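Local coordinates for protein NH(3)-dependent NAD(+) synthetase (Francisella tularensis subsp. holarctica LVS, PDB 3FIU) that is an NAD synthase family enzyme of the HUP clan, forming a two-chain assembly with adenosine monophosphate, pyrophosphate, magnesium and sodium bound, at residues I138-N144 with A161-V167; Y149-F153 with Q200-M206. All coordinates share one frame; numbering follows the deposited sequence.

Interactions 1 and 2 both contribute to the ligand pocket, their centres about 18 Å apart. They are consecutive on the first-segment side: 138-144 starts on strand 137-139, Asn144 N-caps helix 145-150, and that helix ends in 149-153. The second segments follow in the same order, so the two contacts cross along the chain. They touch directly where Asp143 OD1 packs on Phe153 CB at 3.4 Å. Each also reaches the bound ligands: the side chains of Thr142 in interaction 1 and Asp202 in interaction 2 each lie about 4 Å from pyrophosphate. Thr142 meets the adenosine monophosphate ribose, whereas Asp202 holds a sodium ion.

Interaction 1: I138-N144 with A161-V167; sequences IVIGTDN and ADILPLV. With AMP (adenosine monophosphate), chain G.
Val139 and Asp162 join 137-139, an outermost strand of the parallel HUP-type sheet within this chain, to the loop that follows helix 145-150. A single bridge joins Ile140 and Ile163: Gly141 N donates to Ile163 O (2.8 Å, C=O...N 167°) and, weakly, Ile163 N to Val139 O, which also accepts the shorter bond from Asp162 N (2.9 Å). Asp162 OD2 accepts from Val139 N (2.9 Å, N-H...O 171°), 38° above the carboxylate plane. Its OD1 bonds Tyr129 OH of the same chain and salt-bridges Lys155 of the second subunit.

Packing is tightest at Gly141, where Ala161 CB presses on the amide N (3.2 Å) and Leu164 CD2 on CA (3.5 Å). The side chains of Ile140 and Ile163 lie side by side, CG1 against CG2, while Ile140 crosses Pro165 at about a right angle, CG2 against CD.

Beyond Gly141 the backbones stay close and buried, but direct hydrogen bonds give way to CA-H...O contacts and a water. Thr142 turns away to the adenosine monophosphate ribose. The water links the backbones at the type I turn Leu164-Val167, donating to Gly141 O (2.7 Å) and Asp143 O (2.8 Å) and accepting from Leu166 N (2.9 Å).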
# COMPACT_ATOMS: atom_id res chain seq x y z
N ILE A 138 -1.78 15.50 1.10
CA ILE A 138 -2.36 14.20 0.77
C ILE A 138 -1.97 13.75 -0.64
O ILE A 138 -1.75 14.58 -1.50
CB ILE A 138 -3.88 14.11 1.00
CG1 ILE A 138 -4.65 15.20 0.22
CG2 ILE A 138 -4.14 14.19 2.47
CD1 ILE A 138 -6.20 14.98 0.27
N VAL A 139 -1.89 12.43 -0.85
CA VAL A 139 -1.42 11.86 -2.10
C VAL A 139 -2.61 11.62 -3.01
O VAL A 139 -3.52 10.84 -2.69
CB VAL A 139 -0.67 10.50 -1.88
CG1 VAL A 139 -0.27 9.89 -3.23
CG2 VAL A 139 0.53 10.71 -1.00
N ILE A 140 -2.60 12.29 -4.16
CA ILE A 140 -3.64 12.09 -5.16
C ILE A 140 -3.33 10.88 -6.02
O ILE A 140 -2.29 10.85 -6.71
CB ILE A 140 -3.75 13.29 -6.08
CG1 ILE A 140 -4.17 14.53 -5.29
CG2 ILE A 140 -4.77 12.94 -7.24
CD1 ILE A 140 -4.25 15.80 -6.10
N GLY A 141 -4.22 9.88 -6.00
CA GLY A 141 -4.11 8.73 -6.90
C GLY A 141 -4.85 9.03 -8.20
O GLY A 141 -5.84 9.74 -8.21
N THR A 142 -4.34 8.50 -9.31
CA THR A 142 -4.80 8.93 -10.64
C THR A 142 -5.69 7.91 -11.36
O THR A 142 -6.07 8.13 -12.51
CB THR A 142 -3.62 9.26 -11.56
OG1 THR A 142 -2.90 8.06 -11.81
CG2 THR A 142 -2.69 10.34 -10.95
N ASP A 143 -5.97 6.78 -10.69
CA ASP A 143 -6.82 5.69 -11.26
C ASP A 143 -8.13 6.24 -11.82
O ASP A 143 -8.84 6.99 -11.13
CB ASP A 143 -7.12 4.62 -10.21
CG ASP A 143 -5.85 4.13 -9.50
OD1 ASP A 143 -5.38 3.02 -9.82
OD2 ASP A 143 -5.31 4.87 -8.65
N ASN A 144 -8.44 5.90 -13.08
CA ASN A 144 -9.72 6.26 -13.68
C ASN A 144 -10.62 5.01 -13.62
O ASN A 144 -10.15 3.94 -13.17
CB ASN A 144 -9.54 6.77 -15.12
CG ASN A 144 -8.86 5.76 -16.03
OD1 ASN A 144 -9.27 4.61 -16.09
ND2 ASN A 144 -7.81 6.18 -16.73
N ALA A 161 -3.33 5.43 -2.64
CA ALA A 161 -3.34 6.89 -2.51
C ALA A 161 -4.32 7.29 -1.41
O ALA A 161 -4.94 6.42 -0.81
CB ALA A 161 -3.72 7.54 -3.86
N ASP A 162 -4.42 8.58 -1.13
CA ASP A 162 -5.33 9.08 -0.10
C ASP A 162 -6.67 9.46 -0.71
O ASP A 162 -7.70 9.41 -0.03
CB ASP A 162 -4.74 10.28 0.62
CG ASP A 162 -3.45 9.94 1.35
OD1 ASP A 162 -3.31 8.78 1.83
OD2 ASP A 162 -2.59 10.83 1.48
N ILE A 163 -6.64 9.83 -2.00
CA ILE A 163 -7.82 10.41 -2.64
C ILE A 163 -7.76 10.13 -4.13
O ILE A 163 -6.67 10.24 -4.73
CB ILE A 163 -7.94 11.94 -2.33
CG1 ILE A 163 -9.28 12.49 -2.82
CG2 ILE A 163 -6.74 12.73 -2.90
CD1 ILE A 163 -9.67 13.83 -2.12
N LEU A 164 -8.90 9.74 -4.69
CA LEU A 164 -9.00 9.30 -6.08
C LEU A 164 -10.06 10.12 -6.84
O LEU A 164 -11.21 9.69 -6.98
CB LEU A 164 -9.32 7.77 -6.15
CG LEU A 164 -8.35 6.74 -5.51
CD1 LEU A 164 -8.85 5.30 -5.73
CD2 LEU A 164 -6.93 6.87 -6.05
N PRO A 165 -9.67 11.30 -7.34
CA PRO A 165 -10.65 12.15 -8.04
C PRO A 165 -11.16 11.62 -9.38
O PRO A 165 -12.22 12.04 -9.83
CB PRO A 165 -9.90 13.48 -8.24
CG PRO A 165 -8.43 13.08 -8.31
CD PRO A 165 -8.31 11.90 -7.31
N LEU A 166 -10.41 10.73 -10.05
CA LEU A 166 -10.76 10.33 -11.41
C LEU A 166 -11.47 8.99 -11.49
O LEU A 166 -11.82 8.52 -12.58
CB LEU A 166 -9.52 10.31 -12.34
CG LEU A 166 -8.65 11.58 -12.34
CD1 LEU A 166 -7.51 11.40 -13.34
CD2 LEU A 166 -9.44 12.81 -12.68
N VAL A 167 -11.68 8.35 -10.34
CA VAL A 167 -11.99 6.91 -10.34
C VAL A 167 -13.40 6.60 -10.89
O VAL A 167 -13.67 5.47 -11.28
CB VAL A 167 -11.72 6.30 -8.93
CG1 VAL A 167 -12.84 6.68 -7.94
CG2 VAL A 167 -11.45 4.77 -8.99
P AMP G . -0.06 4.30 -15.46
O1P AMP G . -1.57 4.36 -15.35
O2P AMP G . 0.51 2.95 -14.99
O3P AMP G . 0.59 4.80 -16.71
O5' AMP G . 0.51 5.26 -14.27
C5' AMP G . -0.14 5.24 -12.98
C4' AMP G . 0.36 6.43 -12.18
O4' AMP G . 1.68 6.19 -11.67
C3' AMP G . 0.52 7.70 -13.01
O3' AMP G . -0.76 8.31 -13.15
C2' AMP G . 1.47 8.51 -12.14
O2' AMP G . 0.76 9.21 -11.09
C1' AMP G . 2.38 7.44 -11.54
N9 AMP G . 3.60 7.34 -12.36
C8 AMP G . 3.87 6.42 -13.33
N7 AMP G . 5.09 6.65 -13.89
C5 AMP G . 5.60 7.75 -13.29
C6 AMP G . 6.85 8.51 -13.39
N6 AMP G . 7.79 8.18 -14.30
N1 AMP G . 6.98 9.56 -12.55
C2 AMP G . 6.04 9.93 -11.65
N3 AMP G . 4.87 9.27 -11.48
C4 AMP G . 4.63 8.19 -12.27
O HOH W 1 -8.23 8.98 -9.26

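Interaction 2: Y149-F153 with Q200-M206; sequences YMGYF and QTDEDEM. With NA (sodium ion), chain I.
A Met-aromatic contact between Met206 and Tyr152 joins helix 202-206 to the loop leaving helix 145-150, beside the pyrophosphate pocket. The sulfur of Met206 lies 5.1 Å from the Tyr152 ring centroid and 82° off its normal, which places it at the ring edge; CG of Met206 comes to 3.6 Å from CD1 of Tyr152. Met150, bent at both chi2 and chi3, brings its CE to the same sulfur, and Trp233 and Ile213 pack against both methionines.

Gly151, just past helix 145-150, closes it in a Schellman motif, and Tyr152 then points toward helix 202-206 with CG anti to the backbone N (chi1 -162°). Its OH rests against the CG methylene of Glu205 (3.5 Å), the two side chains crossing at about a right angle. The Glu205 carboxylate is held by Gln200, whose NE2 donates to OE1 (2.8 Å) with the acceptor 13° from the amide plane.

Asp202 chelates the sodium unevenly, through OD2 at 2.4 Å and OD1 at 2.9 Å, and its OD2 also bonds Tyr210. One water bridges Tyr152 OH (3.0 Å) and Asp202 OD1 (2.6 Å), donating to the latter; another, a sodium ligand, sits over one face of the tyrosine ring, offset toward its rim.

No direct hydrogen bond crosses the contact, so the polar link established between Tyr152 and Asp202 is the bridging water. The sodium probably offsets the negative charge that Asp202 brings close to pyrophosphate.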
# COMPACT_ATOMS: atom_id res chain seq x y z
N TYR A 149 -11.61 -0.79 -12.86
CA TYR A 149 -12.34 -2.00 -13.25
C TYR A 149 -11.44 -3.13 -13.77
O TYR A 149 -11.68 -4.32 -13.48
CB TYR A 149 -13.44 -1.69 -14.29
CG TYR A 149 -14.40 -2.85 -14.44
CD1 TYR A 149 -15.53 -2.96 -13.62
CD2 TYR A 149 -14.17 -3.85 -15.38
CE1 TYR A 149 -16.41 -4.06 -13.75
CE2 TYR A 149 -15.06 -4.94 -15.53
CZ TYR A 149 -16.16 -5.04 -14.69
OH TYR A 149 -17.01 -6.12 -14.84
N MET A 150 -10.43 -2.78 -14.55
CA MET A 150 -9.56 -3.78 -15.14
C MET A 150 -8.50 -4.25 -14.12
O MET A 150 -7.72 -5.17 -14.40
CB MET A 150 -8.89 -3.21 -16.38
CG MET A 150 -9.87 -2.77 -17.48
SD MET A 150 -10.55 -4.26 -18.26
CE MET A 150 -9.20 -4.71 -19.34
N GLY A 151 -8.48 -3.62 -12.95
CA GLY A 151 -7.35 -3.76 -12.02
C GLY A 151 -5.99 -3.50 -12.69
O GLY A 151 -5.00 -4.18 -12.36
N TYR A 152 -5.92 -2.54 -13.63
CA TYR A 152 -4.66 -2.21 -14.29
C TYR A 152 -3.93 -1.14 -13.46
O TYR A 152 -3.85 0.05 -13.84
CB TYR A 152 -4.85 -1.75 -15.76
CG TYR A 152 -3.56 -1.82 -16.59
CD1 TYR A 152 -3.58 -1.77 -17.99
CD2 TYR A 152 -2.31 -1.96 -15.97
CE1 TYR A 152 -2.38 -1.83 -18.74
CE2 TYR A 152 -1.12 -2.02 -16.71
CZ TYR A 152 -1.16 -1.95 -18.09
OH TYR A 152 0.04 -2.02 -18.79
N PHE A 153 -3.46 -1.60 -12.31
CA PHE A 153 -2.69 -0.79 -11.37
C PHE A 153 -1.98 -1.75 -10.43
O PHE A 153 -2.36 -2.92 -10.31
CB PHE A 153 -3.58 0.20 -10.61
CG PHE A 153 -4.66 -0.44 -9.76
CD1 PHE A 153 -4.37 -0.91 -8.46
CD2 PHE A 153 -5.97 -0.54 -10.24
CE1 PHE A 153 -5.39 -1.49 -7.66
CE2 PHE A 153 -6.98 -1.12 -9.45
CZ PHE A 153 -6.68 -1.60 -8.16
N GLN A 200 5.41 0.49 -25.46
CA GLN A 200 4.37 -0.21 -24.69
C GLN A 200 3.08 0.62 -24.67
O GLN A 200 3.12 1.82 -24.47
CB GLN A 200 4.82 -0.52 -23.25
CG GLN A 200 3.73 -1.16 -22.39
CD GLN A 200 4.03 -1.16 -20.87
OE1 GLN A 200 4.41 -0.14 -20.28
NE2 GLN A 200 3.81 -2.31 -20.24
N THR A 201 1.93 -0.01 -24.92
CA THR A 201 0.66 0.72 -24.82
C THR A 201 -0.34 -0.08 -23.99
O THR A 201 -0.37 -1.31 -24.05
CB THR A 201 0.01 1.05 -26.21
OG1 THR A 201 -0.44 -0.18 -26.81
CG2 THR A 201 0.99 1.77 -27.14
N ASP A 202 -1.15 0.64 -23.22
CA ASP A 202 -2.16 -0.01 -22.39
C ASP A 202 -3.09 -0.92 -23.23
O ASP A 202 -3.44 -2.02 -22.81
CB ASP A 202 -3.03 1.04 -21.73
CG ASP A 202 -2.30 1.83 -20.65
OD1 ASP A 202 -1.07 1.64 -20.45
OD2 ASP A 202 -2.97 2.67 -20.02
N GLU A 203 -3.49 -0.43 -24.40
CA GLU A 203 -4.47 -1.15 -25.21
C GLU A 203 -3.90 -2.46 -25.75
O GLU A 203 -4.60 -3.49 -25.75
CB GLU A 203 -5.01 -0.24 -26.30
CG GLU A 203 -5.84 0.90 -25.73
CD GLU A 203 -6.51 1.71 -26.81
OE1 GLU A 203 -5.97 1.73 -27.94
OE2 GLU A 203 -7.57 2.33 -26.54
N ASP A 204 -2.61 -2.45 -26.15
CA ASP A 204 -1.89 -3.66 -26.57
C ASP A 204 -1.76 -4.62 -25.41
O ASP A 204 -1.81 -5.84 -25.59
CB ASP A 204 -0.46 -3.33 -27.00
CG ASP A 204 -0.34 -2.95 -28.46
OD1 ASP A 204 -1.35 -2.55 -29.08
OD2 ASP A 204 0.79 -3.05 -28.98
N GLU A 205 -1.54 -4.06 -24.23
CA GLU A 205 -1.32 -4.88 -23.05
C GLU A 205 -2.60 -5.58 -22.65
O GLU A 205 -2.61 -6.79 -22.39
CB GLU A 205 -0.82 -4.00 -21.91
CG GLU A 205 0.07 -4.74 -20.97
CD GLU A 205 1.49 -4.90 -21.50
OE1 GLU A 205 2.42 -4.64 -20.72
OE2 GLU A 205 1.68 -5.28 -22.68
N MET A 206 -3.69 -4.83 -22.61
CA MET A 206 -4.97 -5.39 -22.20
C MET A 206 -5.62 -6.25 -23.29
O MET A 206 -6.41 -7.13 -22.96
CB MET A 206 -5.94 -4.29 -21.78
CG MET A 206 -5.47 -3.46 -20.58
SD MET A 206 -6.59 -2.13 -20.21
CE MET A 206 -6.59 -1.16 -21.70
NA NA I . -1.53 3.50 -18.23
O HOH W 2 0.97 0.00 -20.78
O HOH W 3 -2.92 1.74 -16.67